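Local coordinates for cellulose-binding protein (Saccharophagus degradans, PDB 2YHG) that is of unproven activity but may hydrolyse glycosidic bonds, this piece being the nucleoside hydrolase-like part and C-terminal domain of a longer polysaccharide-binding protein, at residues Thr34-Ala39 with Thr64-Lys70; Asp40-Ser46 with Arg238-Asp244; Val182-Leu186 with Pro246-Met251; His223-His227 with Phe315-Asp320. All coordinates share one frame; numbering follows the deposited sequence. Where two conformers were deposited one is given.

How the interactions relate
Interactions 1 and 2 share one calcium site and touch directly: D36 from the first and D43 and D244 from the second bind the same ion, together with the W151 carbonyl, and the two ligand waters belong to both. Their centres lie about 12 Å apart, and T35 OG1 sits 2.7 Å from D43 OD2, probably hydrogen-bonded to it. Interaction 3 lies next to interaction 2, their centres about 14 Å apart, with I185 packed against D244. Interaction 4 is remote from this calcium, about 26 Å from interaction 1 between centres, and builds a separate zinc site; E242 of interaction 2 reaches F315 there.

Interaction 1 (Thr34-Ala39 with Thr64-Lys70); sequences TTDMGA and TTTGCWK. With CA (calcium ion), chain B.
T35 and T64 pair as a single parallel beta bridge, and the T65 N to T35 O hydrogen bond of 2.9 Å closes the pairing where both chains leave the sheet, one into a type II turn from D36 to A39 and the other into a type I turn from G67 to K70. D36 is the pivot. Its CA approaches T65 O at 3.2 Å in a CA-H...O contact, and its CB lies over the T66-G67 peptide. The carboxylate then turns away: CG sits between the backbone N and carbonyl carbon (chi1 60°), which brings OD1 to the calcium at 2.6 Å, while OD2 accepts from two waters, one of which also takes the W69 N-H and the other of which binds the metal. K70 lies alongside the 37-39 turn. Its CB packs on A39 CB at 3.7 Å, CD passes 3.2 Å from M37 O, and in the conformer modelled here the bent chain brings NZ back to that same carbonyl in a weak bond at 3.3 Å. Two waters also bridge NZ and M37 O, one of them weakly held at NZ, and S72 O takes a further bond from NZ. At the strand end, T65 CG2 meets T34 CB at 3.8 Å. Strand 30-35 runs between strands 58-64 and 146-150 of the parallel sheet, so these loops leave at the C-terminal ends of its strands, where nucleoside hydrolase-like folds carry their metal. M37 packs against helices 42-52 and 77-93, and the C68-C283 disulfide ties down the second loop.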
loop_
_atom_site.group_PDB
_atom_site.type_symbol
_atom_site.label_atom_id
_atom_site.label_comp_id
_atom_site.label_asym_id
_atom_site.label_seq_id
_atom_site.Cartn_x
_atom_site.Cartn_y
_atom_site.Cartn_z
ATOM N N THR A 34 8.778 6.976 -4.236
ATOM C CA THR A 34 9.822 7.988 -4.135
ATOM C C THR A 34 10.212 8.112 -2.676
ATOM O O THR A 34 9.345 8.063 -1.795
ATOM C CB THR A 34 9.403 9.344 -4.756
ATOM O OG1 THR A 34 8.577 10.138 -3.862
ATOM C CG2 THR A 34 8.673 9.177 -6.084
ATOM N N THR A 35 11.510 8.174 -2.395
ATOM C CA THR A 35 11.995 8.022 -1.022
ATOM C C THR A 35 13.206 8.913 -0.779
ATOM O O THR A 35 14.162 8.938 -1.599
ATOM C CB THR A 35 12.339 6.539 -0.692
ATOM O OG1 THR A 35 13.118 6.492 0.509
ATOM C CG2 THR A 35 13.156 5.849 -1.797
ATOM N N ASP A 36 13.211 9.580 0.357
ATOM C CA ASP A 36 14.318 10.427 0.782
ATOM C C ASP A 36 15.341 9.661 1.590
ATOM O O ASP A 36 15.654 10.000 2.730
ATOM C CB ASP A 36 13.814 11.633 1.578
ATOM C CG ASP A 36 13.045 11.218 2.854
ATOM O OD1 ASP A 36 12.500 10.138 2.945
ATOM O OD2 ASP A 36 13.019 12.069 3.804
ATOM N N MET A 37 15.921 8.626 0.984
ATOM C CA MET A 37 16.949 7.811 1.630
ATOM C C MET A 37 18.014 8.684 2.251
ATOM O O MET A 37 18.494 9.642 1.651
ATOM C CB MET A 37 17.590 6.884 0.608
ATOM C CG MET A 37 16.674 5.774 0.130
ATOM S SD MET A 37 16.539 4.461 1.385
ATOM C CE MET A 37 15.211 3.471 0.618
ATOM N N GLY A 38 18.419 8.294 3.446
ATOM C CA GLY A 38 19.418 9.017 4.237
ATOM C C GLY A 38 18.827 9.890 5.319
ATOM O O GLY A 38 19.541 10.236 6.254
ATOM N N ALA A 39 17.574 10.301 5.204
ATOM C CA ALA A 39 16.960 11.110 6.244
ATOM C C ALA A 39 16.822 10.338 7.536
ATOM O O ALA A 39 16.953 10.908 8.639
ATOM C CB ALA A 39 15.587 11.578 5.794
ATOM N N THR A 64 15.070 7.668 -5.715
ATOM C CA THR A 64 15.736 8.353 -4.625
ATOM C C THR A 64 15.612 9.865 -4.816
ATOM O O THR A 64 15.953 10.405 -5.866
ATOM C CB THR A 64 17.231 7.948 -4.602
ATOM O OG1 THR A 64 17.345 6.577 -4.211
ATOM C CG2 THR A 64 18.023 8.802 -3.607
ATOM N N THR A 65 15.139 10.554 -3.777
ATOM C CA THR A 65 14.816 11.975 -3.867
ATOM C C THR A 65 14.922 12.614 -2.476
ATOM O O THR A 65 15.670 12.144 -1.607
ATOM C CB THR A 65 13.448 12.160 -4.557
ATOM O OG1 THR A 65 13.181 13.530 -4.852
ATOM C CG2 THR A 65 12.324 11.566 -3.797
ATOM N N THR A 66 14.237 13.737 -2.299
ATOM C CA THR A 66 14.389 14.629 -1.168
ATOM C C THR A 66 13.092 14.725 -0.378
ATOM O O THR A 66 12.037 14.215 -0.739
ATOM C CB THR A 66 14.767 16.022 -1.695
ATOM O OG1 THR A 66 13.696 16.421 -2.545
ATOM C CG2 THR A 66 16.122 16.020 -2.423
ATOM N N GLY A 67 13.200 15.455 0.726
ATOM C CA GLY A 67 12.048 15.957 1.475
ATOM C C GLY A 67 12.560 16.941 2.508
ATOM O O GLY A 67 13.747 17.262 2.515
ATOM N N CYS A 68 11.689 17.477 3.350
ATOM C CA CYS A 68 12.129 18.507 4.255
ATOM C C CYS A 68 13.086 18.039 5.336
ATOM O O CYS A 68 13.744 18.877 5.949
ATOM C CB CYS A 68 11.002 19.378 4.773
ATOM S SG CYS A 68 9.665 18.784 5.670
ATOM N N TRP A 69 13.227 16.724 5.521
ATOM C CA TRP A 69 14.228 16.162 6.413
ATOM C C TRP A 69 15.529 15.790 5.703
ATOM O O TRP A 69 16.489 15.404 6.374
ATOM C CB TRP A 69 13.678 14.938 7.131
ATOM C CG TRP A 69 12.473 15.230 7.973
ATOM C CD1 TRP A 69 11.231 14.746 7.774
ATOM C CD2 TRP A 69 12.405 16.066 9.136
ATOM N NE1 TRP A 69 10.378 15.234 8.728
ATOM C CE2 TRP A 69 11.078 16.052 9.575
ATOM C CE3 TRP A 69 13.335 16.846 9.837
ATOM C CZ2 TRP A 69 10.634 16.792 10.687
ATOM C CZ3 TRP A 69 12.886 17.601 10.938
ATOM C CH2 TRP A 69 11.568 17.538 11.349
ATOM N N LYS A 70 15.592 15.949 4.387
ATOM C CA LYS A 70 16.769 15.611 3.589
ATOM C C LYS A 70 16.651 16.379 2.284
ATOM O O LYS A 70 16.130 15.850 1.290
ATOM C CB LYS A 70 16.830 14.098 3.352
ATOM C CG LYS A 70 17.947 13.639 2.376
ATOM C CD LYS A 70 18.838 12.564 2.968
ATOM C CE LYS A 70 20.212 12.552 2.289
ATOM N NZ LYS A 70 20.109 12.420 0.818
HETATM CA CA CA B . 11.012 8.801 4.599
HETATM O O HOH W 1 11.735 14.445 4.336
HETATM O O HOH W 2 11.444 11.053 5.559
HETATM O O HOH W 3 17.936 10.703 -0.850
HETATM O O HOH W 4 20.908 9.685 0.230
HETATM O O HOH W 5 16.866 13.935 8.868
HETATM O O HOH W 6 11.162 8.806 7.169
#

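Interaction 2 (Asp40-Ser46 with Arg238-Asp244); sequences DPDDEQS and RYATEGD. With CA (calcium ion), chain B.
D42 meets the 238-244 loop along its whole side chain. Its CB rests 3.4 Å from E242 N and close to A240 O. CG, set between the backbone N and carbonyl carbon (chi1 70°), carries the carboxylate along the loop backbone; OD2 accepts from G243 N at 3.1 Å, the donor well above the carboxylate plane, and lies within hydrogen-bonding reach of a water that accepts from A240 N. OD1 accepts from a calcium-bound water, making D42 a second-shell residue. One turn on, Q45 OE1 receives E242 N at 2.9 Å, nearly along the C=O axis. In the conformers modelled here, R238 lays one guanidinium face over P41 CD, 3.6 Å from R238 NE, and D40 OD1 reaches the arginine through a water; D40 OD2 accepts from D42 N, a capping bond at the turn leading into the helix. D43 binds the calcium with both oxygens, OD1 at 2.4 Å, OD2 also being hydrogen-bonded to T35 OG1, and D244 adds OD2 at 2.5 Å. D36 and the W151 carbonyl complete the protein ligands. D43 OD2 and D244 OD2 come to 3.2 Å, a closeness the shared cation probably makes tolerable; the ion thus ties helix to loop.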
loop_
_atom_site.group_PDB
_atom_site.type_symbol
_atom_site.label_atom_id
_atom_site.label_comp_id
_atom_site.label_asym_id
_atom_site.label_seq_id
_atom_site.Cartn_x
_atom_site.Cartn_y
_atom_site.Cartn_z
ATOM N N ASP A 40 16.459 9.060 7.437
ATOM C CA ASP A 40 16.196 8.251 8.598
ATOM C C ASP A 40 16.224 6.800 8.161
ATOM O O ASP A 40 15.853 6.475 7.030
ATOM C CB ASP A 40 14.833 8.573 9.168
ATOM C CG ASP A 40 14.584 7.886 10.488
ATOM O OD1 ASP A 40 14.956 8.463 11.538
ATOM O OD2 ASP A 40 14.015 6.773 10.479
ATOM N N PRO A 41 16.673 5.906 9.038
ATOM C CA PRO A 41 16.762 4.501 8.646
ATOM C C PRO A 41 15.421 3.882 8.252
ATOM O O PRO A 41 15.423 2.829 7.630
ATOM C CB PRO A 41 17.357 3.813 9.888
ATOM C CG PRO A 41 17.086 4.760 11.000
ATOM C CD PRO A 41 17.191 6.133 10.403
ATOM N N ASP A 42 14.308 4.460 8.656
ATOM C CA ASP A 42 13.040 3.869 8.336
ATOM C C ASP A 42 12.821 3.654 6.853
ATOM O O ASP A 42 12.209 2.640 6.476
ATOM C CB ASP A 42 11.870 4.447 9.097
ATOM C CG ASP A 42 11.470 5.807 8.751
ATOM O OD1 ASP A 42 12.070 6.473 7.912
ATOM O OD2 ASP A 42 10.389 6.194 9.360
ATOM N N ASP A 43 13.320 4.510 5.979
ATOM C CA ASP A 43 13.124 4.275 4.547
ATOM C C ASP A 43 13.806 2.969 4.120
ATOM O O ASP A 43 13.318 2.279 3.223
ATOM C CB ASP A 43 13.643 5.431 3.709
ATOM C CG ASP A 43 12.817 6.706 3.868
ATOM O OD1 ASP A 43 12.853 7.289 4.979
ATOM O OD2 ASP A 43 12.060 7.089 2.958
ATOM N N GLU A 44 15.002 2.708 4.671
ATOM C CA GLU A 44 15.681 1.461 4.379
ATOM C C GLU A 44 14.870 0.260 4.833
ATOM O O GLU A 44 14.722 -0.735 4.104
ATOM C CB GLU A 44 17.053 1.474 5.018
ATOM C CG GLU A 44 17.988 2.533 4.487
ATOM C CD GLU A 44 19.072 2.837 5.494
ATOM O OE1 GLU A 44 19.891 1.939 5.776
ATOM O OE2 GLU A 44 19.073 3.950 6.049
ATOM N N GLN A 45 14.374 0.327 6.061
ATOM C CA GLN A 45 13.522 -0.701 6.597
ATOM C C GLN A 45 12.335 -0.970 5.672
ATOM O O GLN A 45 11.997 -2.121 5.377
ATOM C CB GLN A 45 12.983 -0.270 7.954
ATOM C CG GLN A 45 14.018 -0.047 9.058
ATOM C CD GLN A 45 13.372 0.458 10.331
ATOM O OE1 GLN A 45 12.340 1.141 10.300
ATOM N NE2 GLN A 45 13.938 0.089 11.497
ATOM N N SER A 46 11.655 0.096 5.284
ATOM C CA SER A 46 10.477 -0.019 4.450
ATOM C C SER A 46 10.798 -0.672 3.118
ATOM O O SER A 46 10.003 -1.488 2.638
ATOM C CB SER A 46 9.868 1.370 4.231
ATOM O OG SER A 46 9.315 1.899 5.444
ATOM N N ARG A 238 15.656 4.472 14.522
ATOM C CA ARG A 238 16.204 5.703 15.108
ATOM C C ARG A 238 15.136 6.457 15.889
ATOM O O ARG A 238 15.371 6.902 17.031
ATOM C CB ARG A 238 16.762 6.632 14.018
ATOM C CG ARG A 238 17.432 7.896 14.567
ATOM C CD ARG A 238 17.950 8.788 13.485
ATOM N NE ARG A 238 19.004 8.182 12.683
ATOM C CZ ARG A 238 19.538 8.720 11.584
ATOM N NH1 ARG A 238 19.102 9.879 11.166
ATOM N NH2 ARG A 238 20.422 8.057 10.876
ATOM N N TYR A 239 13.976 6.654 15.259
ATOM C CA TYR A 239 12.832 7.343 15.817
ATOM C C TYR A 239 11.641 6.405 15.792
ATOM O O TYR A 239 11.348 5.763 16.792
ATOM C CB TYR A 239 12.568 8.637 15.071
ATOM C CG TYR A 239 11.449 9.413 15.608
ATOM C CD1 TYR A 239 11.503 9.972 16.875
ATOM C CD2 TYR A 239 10.331 9.643 14.831
ATOM C CE1 TYR A 239 10.439 10.739 17.369
ATOM C CE2 TYR A 239 9.284 10.422 15.298
ATOM C CZ TYR A 239 9.316 10.908 16.589
ATOM O OH TYR A 239 8.274 11.688 17.040
ATOM N N ALA A 240 11.004 6.244 14.635
ATOM C CA ALA A 240 9.926 5.284 14.430
ATOM C C ALA A 240 10.359 4.227 13.436
ATOM O O ALA A 240 11.121 4.513 12.490
ATOM C CB ALA A 240 8.650 5.973 13.911
ATOM N N THR A 241 9.825 3.025 13.583
ATOM C CA THR A 241 10.050 1.959 12.635
ATOM C C THR A 241 9.104 2.150 11.439
ATOM O O THR A 241 7.903 2.326 11.616
ATOM C CB THR A 241 9.833 0.611 13.281
ATOM O OG1 THR A 241 10.943 0.408 14.155
ATOM C CG2 THR A 241 9.756 -0.528 12.322
ATOM N N GLU A 242 9.658 2.150 10.231
ATOM C CA GLU A 242 8.866 2.023 8.995
ATOM C C GLU A 242 7.667 2.989 8.980
ATOM O O GLU A 242 6.563 2.628 8.570
ATOM C CB GLU A 242 8.390 0.577 8.797
ATOM C CG GLU A 242 9.532 -0.335 8.449
ATOM C CD GLU A 242 9.083 -1.691 8.043
ATOM O OE1 GLU A 242 8.266 -1.783 7.076
ATOM O OE2 GLU A 242 9.449 -2.716 8.700
ATOM N N GLY A 243 7.897 4.275 9.229
ATOM C CA GLY A 243 6.818 5.237 9.132
ATOM C C GLY A 243 6.192 5.327 7.739
ATOM O O GLY A 243 5.022 5.692 7.628
ATOM N N ASP A 244 6.971 5.008 6.700
ATOM C CA ASP A 244 6.487 5.116 5.333
ATOM C C ASP A 244 5.804 3.855 4.830
ATOM O O ASP A 244 5.193 3.877 3.758
ATOM C CB ASP A 244 7.629 5.444 4.415
ATOM C CG ASP A 244 8.305 6.727 4.786
ATOM O OD1 ASP A 244 7.550 7.704 4.954
ATOM O OD2 ASP A 244 9.540 6.766 4.964
HETATM CA CA CA B . 11.012 8.801 4.599
HETATM O O HOH W 7 13.671 5.423 12.671
HETATM O O HOH W 8 16.331 10.644 11.219
HETATM O O HOH W 9 11.163 7.622 11.887
HETATM O O HOH W 6 11.162 8.806 7.169
HETATM O O HOH W 10 9.796 4.418 6.609
HETATM O O HOH W 2 11.444 11.053 5.559
#

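Interaction 3 (Val182-Leu186 with Pro246-Met251); sequences VYDIL and PAFLHM
Y183 drives its ring into the short helix 246-249, and the tight part of the contact is the face it offers to A247. A247 CA stands 3.7 Å from the ring centroid, 18° off the normal, as a CH-pi contact, while A247 CB touches Y183 CD1 at 3.6 Å. With CG anti to the backbone N (chi1 -165°), the tyrosine projects off the strand and its tip slides past P246, whose CB comes within 3.4 Å of OH. That hydroxyl is hydrogen-bonded to G268 O, so its polar end is satisfied within the core. H250 joins obliquely: its CB lies 3.7 Å from Y183 CE2, and the two ring planes stand at 53°, with centroids 5.3 Å apart. The packing is looser at the margins, where M251 CE comes only to 4.2 Å from Y183 CB and I185 CD1 to 4.3 Å from P246 CB; I185 CG1 makes the closer approach, to A247 CB. Even these margins are buried, I185 lying also against D244 and M251 against W147. Strand 180-185 runs between strands 146-150 and 203-207 of the parallel sheet, both of which also touch Y183, while H250 meets W147 edge-to-face and F248 turns to helix 42-52.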
loop_
_atom_site.group_PDB
_atom_site.type_symbol
_atom_site.label_atom_id
_atom_site.label_comp_id
_atom_site.label_asym_id
_atom_site.label_seq_id
_atom_site.Cartn_x
_atom_site.Cartn_y
_atom_site.Cartn_z
ATOM N N VAL A 182 -1.854 9.374 -5.588
ATOM C CA VAL A 182 -0.726 9.692 -4.729
ATOM C C VAL A 182 -1.020 9.263 -3.303
ATOM O O VAL A 182 -2.078 9.577 -2.747
ATOM C CB VAL A 182 -0.399 11.208 -4.774
ATOM C CG1 VAL A 182 0.709 11.570 -3.777
ATOM C CG2 VAL A 182 0.009 11.620 -6.198
ATOM N N TYR A 183 -0.028 8.589 -2.699
ATOM C CA TYR A 183 -0.048 8.286 -1.258
ATOM C C TYR A 183 1.173 8.983 -0.662
ATOM O O TYR A 183 2.304 8.578 -0.890
ATOM C CB TYR A 183 -0.018 6.766 -1.006
ATOM C CG TYR A 183 -0.387 6.367 0.398
ATOM C CD1 TYR A 183 0.370 6.768 1.492
ATOM C CD2 TYR A 183 -1.470 5.550 0.652
ATOM C CE1 TYR A 183 0.060 6.336 2.764
ATOM C CE2 TYR A 183 -1.798 5.118 1.951
ATOM C CZ TYR A 183 -1.014 5.526 3.002
ATOM O OH TYR A 183 -1.238 5.131 4.308
ATOM N N ASP A 184 0.894 10.066 0.066
ATOM C CA ASP A 184 1.894 10.940 0.688
ATOM C C ASP A 184 1.947 10.606 2.173
ATOM O O ASP A 184 0.945 10.721 2.868
ATOM C CB ASP A 184 1.439 12.380 0.446
ATOM C CG ASP A 184 2.088 13.439 1.304
ATOM O OD1 ASP A 184 3.076 13.139 2.000
ATOM O OD2 ASP A 184 1.580 14.606 1.242
ATOM N N ILE A 185 3.113 10.200 2.671
ATOM C CA ILE A 185 3.296 10.002 4.105
ATOM C C ILE A 185 3.603 11.348 4.768
ATOM O O ILE A 185 4.670 11.924 4.559
ATOM C CB ILE A 185 4.425 9.002 4.400
ATOM C CG1 ILE A 185 4.067 7.606 3.851
ATOM C CG2 ILE A 185 4.706 8.985 5.916
ATOM C CD1 ILE A 185 3.118 6.814 4.742
ATOM N N LEU A 186 2.634 11.826 5.541
ATOM C CA LEU A 186 2.769 12.923 6.496
ATOM C C LEU A 186 2.922 14.316 5.923
ATOM O O LEU A 186 2.723 15.286 6.671
ATOM C CB LEU A 186 3.876 12.663 7.519
ATOM C CG LEU A 186 3.505 11.628 8.574
ATOM C CD1 LEU A 186 4.750 10.963 9.176
ATOM C CD2 LEU A 186 2.698 12.294 9.684
ATOM N N PRO A 246 3.052 2.221 5.402
ATOM C CA PRO A 246 1.634 2.245 4.981
ATOM C C PRO A 246 1.454 2.592 3.499
ATOM O O PRO A 246 0.430 2.196 2.907
ATOM C CB PRO A 246 1.007 3.235 5.927
ATOM C CG PRO A 246 1.824 3.025 7.193
ATOM C CD PRO A 246 3.243 2.942 6.675
ATOM N N ALA A 247 2.387 3.348 2.925
ATOM C CA ALA A 247 2.313 3.758 1.530
ATOM C C ALA A 247 2.441 2.607 0.539
ATOM O O ALA A 247 2.120 2.800 -0.643
ATOM C CB ALA A 247 3.352 4.822 1.251
ATOM N N PHE A 248 2.890 1.436 0.949
ATOM C CA PHE A 248 2.665 0.241 0.139
ATOM C C PHE A 248 1.750 -0.775 0.773
ATOM O O PHE A 248 1.127 -1.543 0.034
ATOM C CB PHE A 248 3.957 -0.451 -0.366
ATOM C CG PHE A 248 4.903 -0.857 0.700
ATOM C CD1 PHE A 248 5.850 0.037 1.182
ATOM C CD2 PHE A 248 4.937 -2.168 1.176
ATOM C CE1 PHE A 248 6.763 -0.347 2.146
ATOM C CE2 PHE A 248 5.811 -2.532 2.181
ATOM C CZ PHE A 248 6.745 -1.615 2.639
ATOM N N LEU A 249 1.571 -0.800 2.081
ATOM C CA LEU A 249 0.611 -1.743 2.639
ATOM C C LEU A 249 -0.793 -1.428 2.136
ATOM O O LEU A 249 -1.634 -2.343 2.063
ATOM C CB LEU A 249 0.624 -1.746 4.171
ATOM C CG LEU A 249 1.938 -2.140 4.821
ATOM C CD1 LEU A 249 1.709 -2.257 6.337
ATOM C CD2 LEU A 249 2.493 -3.433 4.227
ATOM N N HIS A 250 -1.082 -0.186 1.782
ATOM C CA HIS A 250 -2.384 0.193 1.219
ATOM C C HIS A 250 -2.742 -0.697 0.021
ATOM O O HIS A 250 -3.934 -0.988 -0.169
ATOM C CB HIS A 250 -2.292 1.669 0.818
ATOM C CG HIS A 250 -3.594 2.252 0.402
ATOM N ND1 HIS A 250 -4.719 2.158 1.174
ATOM C CD2 HIS A 250 -3.906 2.960 -0.713
ATOM C CE1 HIS A 250 -5.692 2.759 0.515
ATOM N NE2 HIS A 250 -5.233 3.273 -0.622
ATOM N N MET A 251 -1.752 -1.086 -0.773
ATOM C CA MET A 251 -1.924 -1.826 -1.996
ATOM C C MET A 251 -1.538 -3.300 -1.879
ATOM O O MET A 251 -1.415 -3.977 -2.898
ATOM C CB MET A 251 -1.177 -1.168 -3.156
ATOM C CG MET A 251 -1.339 0.341 -3.247
ATOM S SD MET A 251 0.021 1.134 -2.307
ATOM C CE MET A 251 -0.236 2.853 -2.615
#

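Interaction 4 (His223-His227 with Phe315-Asp320); sequences HIQSH and FQARMD. With ZN (zinc ion), chain I.
A zinc site joins residues 223-227, where helix 217-225 gives way to loop, to helix 308-323, with H227 and D320 as ligands. H227 NE2 and D320 OD1 each bind the metal at 2.1 Å, three waters bind at the same distance, and a further atom from outside these segments completes the six. The imidazole and carboxylate are nearly coplanar, 20° apart, and D320 OD1 lies at the ring edge. At the ring's other nitrogen, H227 ND1 donates in the ring plane to S226 OG at 3.0 Å, fixing the ring's rotation, while H223 O stands over the centre of one ring face. One water ties the metal to both backbones, donating to H223 O and Q316 O; the other two meet side chains, one bonded to H223 ND1, the other accepting from Q316 NE2 and donating to D320 OD2. H223 and Q316 also stack, the extended glutamine laying its amide over one face of the imidazole with planes 17° apart and NE2 3.5 Å from H223 CE1. Away from the metal the contact turns apolar. I224 CD1 sits over the centre of the F315 ring, 3.6 Å from its centroid, and touches M319 CG at 3.6 Å. M319, bent at chi2 and chi3, brings its CE within packing distance of the I224 and H227 carbonyl oxygens. F315 and M319 continue onto V52 of helix 42-52. With ND1 engaged by S226 OG, NE2 is the nitrogen that binds zinc. H223 and Q316 form a second shell positioning the metal-bound waters, which the cation probably polarises.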
loop_
_atom_site.group_PDB
_atom_site.type_symbol
_atom_site.label_atom_id
_atom_site.label_comp_id
_atom_site.label_asym_id
_atom_site.label_seq_id
_atom_site.Cartn_x
_atom_site.Cartn_y
_atom_site.Cartn_z
ATOM N N HIS A 223 13.269 -11.760 14.156
ATOM C CA HIS A 223 12.554 -12.303 12.997
ATOM C C HIS A 223 12.994 -11.721 11.677
ATOM O O HIS A 223 12.742 -12.308 10.630
ATOM C CB HIS A 223 11.041 -12.148 13.134
ATOM C CG HIS A 223 10.486 -12.966 14.244
ATOM N ND1 HIS A 223 10.611 -14.335 14.304
ATOM C CD2 HIS A 223 9.823 -12.589 15.361
ATOM C CE1 HIS A 223 10.078 -14.761 15.433
ATOM N NE2 HIS A 223 9.540 -13.732 16.064
ATOM N N ILE A 224 13.619 -10.536 11.700
ATOM C CA ILE A 224 13.919 -9.781 10.493
ATOM C C ILE A 224 15.429 -9.646 10.272
ATOM O O ILE A 224 15.975 -10.172 9.323
ATOM C CB ILE A 224 13.215 -8.393 10.472
ATOM C CG1 ILE A 224 11.712 -8.505 10.808
ATOM C CG2 ILE A 224 13.464 -7.702 9.138
ATOM C CD1 ILE A 224 10.872 -9.394 9.911
ATOM N N GLN A 225 16.090 -8.946 11.186
ATOM C CA GLN A 225 17.461 -8.516 10.979
ATOM C C GLN A 225 18.465 -9.661 10.961
ATOM O O GLN A 225 19.521 -9.563 10.358
ATOM C CB GLN A 225 17.812 -7.499 12.063
ATOM C CG GLN A 225 17.030 -6.206 11.894
ATOM C CD GLN A 225 17.232 -5.241 13.015
ATOM O OE1 GLN A 225 16.933 -5.557 14.158
ATOM N NE2 GLN A 225 17.728 -4.050 12.700
ATOM N N SER A 226 18.109 -10.763 11.617
ATOM C CA SER A 226 18.936 -11.948 11.678
ATOM C C SER A 226 18.829 -12.798 10.433
ATOM O O SER A 226 19.543 -13.792 10.323
ATOM C CB SER A 226 18.561 -12.760 12.904
ATOM O OG SER A 226 17.207 -13.124 12.790
ATOM N N HIS A 227 17.856 -12.515 9.567
ATOM C CA HIS A 227 17.537 -13.395 8.440
ATOM C C HIS A 227 18.276 -13.013 7.147
ATOM O O HIS A 227 17.732 -12.355 6.254
ATOM C CB HIS A 227 16.024 -13.446 8.230
ATOM C CG HIS A 227 15.274 -14.249 9.251
ATOM N ND1 HIS A 227 15.494 -14.150 10.608
ATOM C CD2 HIS A 227 14.268 -15.148 9.105
ATOM C CE1 HIS A 227 14.658 -14.944 11.253
ATOM N NE2 HIS A 227 13.869 -15.523 10.369
ATOM N N PHE A 315 5.403 -10.426 7.456
ATOM C CA PHE A 315 6.798 -10.062 7.240
ATOM C C PHE A 315 7.713 -11.146 7.825
ATOM O O PHE A 315 8.721 -11.482 7.244
ATOM C CB PHE A 315 7.033 -8.692 7.854
ATOM C CG PHE A 315 8.383 -8.039 7.559
ATOM C CD1 PHE A 315 9.150 -8.340 6.481
ATOM C CD2 PHE A 315 8.803 -7.002 8.367
ATOM C CE1 PHE A 315 10.325 -7.648 6.225
ATOM C CE2 PHE A 315 9.960 -6.284 8.101
ATOM C CZ PHE A 315 10.726 -6.612 7.030
ATOM N N GLN A 316 7.357 -11.670 8.985
ATOM C CA GLN A 316 8.118 -12.779 9.595
ATOM C C GLN A 316 8.250 -13.941 8.620
ATOM O O GLN A 316 9.356 -14.469 8.407
ATOM C CB GLN A 316 7.479 -13.191 10.901
ATOM C CG GLN A 316 8.137 -14.393 11.536
ATOM C CD GLN A 316 7.448 -14.926 12.765
ATOM O OE1 GLN A 316 6.634 -14.264 13.399
ATOM N NE2 GLN A 316 7.793 -16.160 13.125
ATOM N N ALA A 317 7.134 -14.391 8.045
ATOM C CA ALA A 317 7.165 -15.512 7.115
ATOM C C ALA A 317 7.968 -15.181 5.889
ATOM O O ALA A 317 8.721 -16.032 5.402
ATOM C CB ALA A 317 5.751 -15.918 6.728
ATOM N N ARG A 318 7.845 -13.951 5.372
ATOM C CA ARG A 318 8.579 -13.607 4.159
ATOM C C ARG A 318 10.093 -13.548 4.375
ATOM O O ARG A 318 10.848 -13.854 3.458
ATOM C CB ARG A 318 8.027 -12.318 3.565
ATOM C CG ARG A 318 6.637 -12.466 3.021
ATOM C CD ARG A 318 6.018 -11.130 2.677
ATOM N NE ARG A 318 4.669 -11.248 2.136
ATOM C CZ ARG A 318 4.377 -11.608 0.906
ATOM N NH1 ARG A 318 5.317 -11.740 -0.009
ATOM N NH2 ARG A 318 3.110 -11.798 0.588
ATOM N N MET A 319 10.533 -13.165 5.561
ATOM C CA MET A 319 11.950 -13.248 5.862
ATOM C C MET A 319 12.427 -14.689 6.007
ATOM O O MET A 319 13.595 -14.983 5.740
ATOM C CB MET A 319 12.305 -12.436 7.093
ATOM C CG MET A 319 12.130 -10.932 6.895
ATOM S SD MET A 319 13.025 -10.222 5.493
ATOM C CE MET A 319 14.694 -10.581 5.976
ATOM N N ASP A 320 11.533 -15.608 6.360
ATOM C CA ASP A 320 11.814 -17.035 6.235
ATOM C C ASP A 320 11.948 -17.449 4.793
ATOM O O ASP A 320 12.865 -18.209 4.464
ATOM C CB ASP A 320 10.744 -17.848 6.949
ATOM C CG ASP A 320 10.691 -17.576 8.441
ATOM O OD1 ASP A 320 11.684 -17.011 9.003
ATOM O OD2 ASP A 320 9.661 -17.940 9.065
HETATM ZN ZN ZN I . 12.038 -16.403 10.939
HETATM O O HOH W 11 11.197 -14.550 10.495
HETATM O O HOH W 12 12.212 -15.945 12.945
HETATM O O HOH W 13 10.172 -17.221 11.510
#